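Imine reductase (Bacillus cereus, PDB 4D3D) catalyses the NADPH-dependent, S-selective reduction of the cyclic imine 2-methylpyrroline. Local coordinates at the interface of chains A and B. Sequence-based numbering; all coordinates share one arbitrary frame. Chains: chain A/B, Imine reductase.

Contact 1: the interface of chains A and B. Residues chain A 202, 205-206, 209; chain B 240, 300, 303-304.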
# COMPACT_ATOMS: atom_id res chain seq x y z
N LEU A 202 -2.06 0.31 8.61
CA LEU A 202 -2.54 0.64 9.93
C LEU A 202 -4.03 0.38 10.03
O LEU A 202 -4.49 -0.15 11.04
CB LEU A 202 -2.25 2.09 10.31
CG LEU A 202 -0.74 2.41 10.41
CD1 LEU A 202 -0.59 3.88 10.62
CD2 LEU A 202 -0.07 1.70 11.59
N LEU A 205 -4.47 -3.38 10.30
CA LEU A 205 -4.06 -3.77 11.61
C LEU A 205 -5.13 -3.45 12.65
O LEU A 205 -5.37 -4.26 13.57
CB LEU A 205 -2.68 -3.12 11.96
CG LEU A 205 -2.19 -3.45 13.33
CD1 LEU A 205 -1.92 -4.93 13.52
CD2 LEU A 205 -0.92 -2.62 13.53
N ALA A 206 -5.75 -2.32 12.53
CA ALA A 206 -6.81 -1.98 13.47
C ALA A 206 -7.96 -3.05 13.43
O ALA A 206 -8.52 -3.40 14.53
CB ALA A 206 -7.35 -0.62 13.17
N ASN A 209 -6.56 -6.25 15.17
CA ASN A 209 -6.60 -6.00 16.60
C ASN A 209 -8.05 -6.09 17.22
O ASN A 209 -8.20 -6.73 18.30
CB ASN A 209 -6.06 -4.62 17.00
CG ASN A 209 -4.56 -4.40 16.73
OD1 ASN A 209 -4.16 -3.22 16.70
ND2 ASN A 209 -3.79 -5.40 16.55
N LEU B 240 3.96 -1.02 17.87
CA LEU B 240 2.51 -1.11 17.79
C LEU B 240 2.00 -2.11 18.83
O LEU B 240 0.96 -1.78 19.51
CB LEU B 240 2.13 -1.55 16.37
CG LEU B 240 2.15 -0.36 15.35
CD1 LEU B 240 2.36 -0.83 13.91
CD2 LEU B 240 0.92 0.48 15.48
N ILE B 300 -3.36 4.88 14.21
CA ILE B 300 -4.17 3.69 14.48
C ILE B 300 -5.26 4.00 15.50
O ILE B 300 -6.34 3.44 15.46
CB ILE B 300 -3.29 2.49 14.83
CG1 ILE B 300 -4.10 1.21 14.54
CG2 ILE B 300 -2.83 2.57 16.21
CD1 ILE B 300 -3.34 -0.07 14.68
N PHE B 303 -8.23 5.18 13.49
CA PHE B 303 -8.92 4.07 12.85
C PHE B 303 -9.75 3.30 13.91
O PHE B 303 -10.85 2.82 13.60
CB PHE B 303 -7.96 3.18 12.14
CG PHE B 303 -7.32 3.79 10.92
CD1 PHE B 303 -8.05 4.56 10.04
CD2 PHE B 303 -5.98 3.60 10.62
CE1 PHE B 303 -7.49 5.10 8.91
CE2 PHE B 303 -5.39 4.17 9.47
CZ PHE B 303 -6.16 4.87 8.59
N LYS B 304 -9.22 3.20 15.13
CA LYS B 304 -9.81 2.38 16.19
C LYS B 304 -11.05 3.07 16.65
O LYS B 304 -12.00 2.37 16.98
CB LYS B 304 -8.89 2.22 17.44
CG LYS B 304 -7.71 1.32 17.21
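Side chains of A:Leu202, A:Leu205 and A:Ala206 meet B:Ile300, B:Phe303 and B:Leu240 in an apolar helix-against-helix patch of a two-fold symmetric homodimer interface. In imine reductases such dimers are formed by helical C-terminal domains that wrap around each other, and this patch probably helps to hold the tail of one subunit against the other. It illustrates how a short terminal helix can dock on a long one with one branched side chain, B:Ile300, carrying much of the contact. B:Ile300, at the start of helix 300-304, gives up 60 Å² of surface to the partner, more than any other residue of the patch. Its CG1 branch points away from the backbone N (chi1 -158°) and is extended at the next bond, which carries CD1 to the isobutyl group of A:Leu205. There CD1 lies 3.7 Å from A:Leu205 CD2, and the two side chains cross obliquely. The same methyl carbon CD1 of B:Ile300 comes within 3.8 Å of the side-chain amide oxygen OD1 of A:Asn209, a van der Waals approach one turn further along helix 182-210. A:Leu205 CD2 is shared, for B:Leu240 CD1 from helix 215-242 touches it at 3.8 Å. The methyl CB of A:Ala206 lies 4.0 Å from B:Ile300 CG1, with B:Phe303 CB equally near; a side chain this small probably helps the short helix to approach the long one. At the other end of the patch the ring of B:Phe303 presents an edge instead of a face, with A:Leu202 CB in the ring plane, 3.9 Å from B:Phe303 CE2.

Contact 2: the interface of chains A and B. Residues chain A 225, 229, 232, 296; chain B 194, 198.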
# COMPACT_ATOMS: atom_id res chain seq x y z
N MET A 225 2.04 -9.57 1.30
CA MET A 225 1.16 -8.89 0.38
C MET A 225 1.90 -7.70 -0.21
O MET A 225 1.91 -7.49 -1.45
CB MET A 225 -0.10 -8.38 1.10
CG MET A 225 -1.01 -7.51 0.21
SD MET A 225 -1.45 -8.32 -1.35
CE MET A 225 -2.66 -9.54 -0.80
N LEU A 229 3.30 -6.83 -4.54
CA LEU A 229 2.77 -5.79 -5.35
C LEU A 229 3.61 -5.48 -6.59
O LEU A 229 3.05 -5.19 -7.65
CB LEU A 229 2.46 -4.54 -4.52
CG LEU A 229 1.40 -4.76 -3.40
CD1 LEU A 229 1.05 -3.49 -2.70
CD2 LEU A 229 0.13 -5.51 -3.87
N PHE A 232 2.50 -7.32 -9.71
CA PHE A 232 1.33 -6.77 -10.34
C PHE A 232 1.69 -5.55 -11.17
O PHE A 232 1.21 -5.34 -12.27
CB PHE A 232 0.21 -6.45 -9.28
CG PHE A 232 -0.40 -7.67 -8.64
CD1 PHE A 232 0.18 -8.29 -7.55
CD2 PHE A 232 -1.55 -8.23 -9.17
CE1 PHE A 232 -0.35 -9.44 -7.00
CE2 PHE A 232 -2.09 -9.36 -8.60
CZ PHE A 232 -1.49 -10.00 -7.56
N PHE A 296 -9.52 -3.67 -13.58
CA PHE A 296 -9.58 -2.57 -12.57
C PHE A 296 -8.52 -1.51 -12.85
O PHE A 296 -8.65 -0.38 -12.35
CB PHE A 296 -9.37 -3.11 -11.14
CG PHE A 296 -7.92 -3.29 -10.74
CD1 PHE A 296 -7.21 -4.43 -11.02
CD2 PHE A 296 -7.29 -2.30 -9.97
CE1 PHE A 296 -5.90 -4.60 -10.62
CE2 PHE A 296 -5.98 -2.46 -9.53
CZ PHE A 296 -5.28 -3.60 -9.87
N PHE B 194 -4.08 -4.66 -0.46
CA PHE B 194 -3.99 -4.83 -1.89
C PHE B 194 -4.67 -3.73 -2.65
O PHE B 194 -4.07 -3.04 -3.48
CB PHE B 194 -4.50 -6.21 -2.39
CG PHE B 194 -4.36 -6.33 -3.91
CD1 PHE B 194 -3.15 -6.77 -4.44
CD2 PHE B 194 -5.42 -6.05 -4.76
CE1 PHE B 194 -3.01 -6.89 -5.82
CE2 PHE B 194 -5.25 -6.10 -6.14
CZ PHE B 194 -4.04 -6.53 -6.64
N MET B 198 -2.72 -0.69 -4.39
CA MET B 198 -2.72 -0.66 -5.86
C MET B 198 -3.43 0.55 -6.45
O MET B 198 -2.98 1.15 -7.47
CB MET B 198 -3.31 -1.96 -6.40
CG MET B 198 -2.37 -3.12 -6.26
SD MET B 198 -0.71 -3.01 -6.97
CE MET B 198 -1.12 -2.83 -8.71
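The ring of B:Phe194 packs against A:Met225, A:Leu229 and A:Phe232, a worked case of an aromatic side chain buried at a dimer interface, and the patch probably helps to bind the two subunits together. The aromatic interaction is edge-to-face: the B:Phe194 and A:Phe232 planes are inclined at 71°, with centroids 4.9 Å apart. B:Phe194 supplies the edge, and its CE1 stands 3.6 Å above the A:Phe232 plane, over the ring centre. With CG turned away from its own backbone N (chi1 -179°), B:Phe194 projects from its helix into the partner.

An aliphatic contact comes from A:Leu229, whose CD2 lies 3.6 Å from B:Phe194 CD1, while the side chains cross at a slant.

Thioether contacts come from both subunits. A:Met225 brings SD to 3.9 Å from B:Phe194 CB. The CG of B:Met198 backs one face of the B:Phe194 ring toward the rim, a support from within the same chain, and its terminal methyl CE rests 3.9 Å from A:Phe232 CB. On another side of B:Met198, A:Phe296 meets CB with its ring atom CE2 at 4.1 Å.

A:Met225 and A:Phe232 also line the pocket of o-acetaldehydyl-hexaethylene glycol, which may come from crystallisation. In the fold, B:Phe194 and B:Met198 lie about one turn apart on helix 182-210 of chain B, facing helix 215-242 of chain A and, at A:Phe296, the 3-10 helix 296-299.

Contact 1 and contact 2 lie about 21 Å apart, measured between the centres of their C-alpha atoms. They share helices 182-210 and 215-242 with the chains exchanged, and each adds a different short C-terminal element, helix 300-304 in contact 1 and the 3-10 helix 296-299 in contact 2. Helix 182-210 comes from chain A in contact 1 and from chain B in contact 2. By the two-fold symmetry both patches recur in the twin half. Each long helix 182-210 therefore meets the partner at two levels at least, with contact 2 nearer its middle and contact 1 nearer its end, which fits an extensively intertwined dimer.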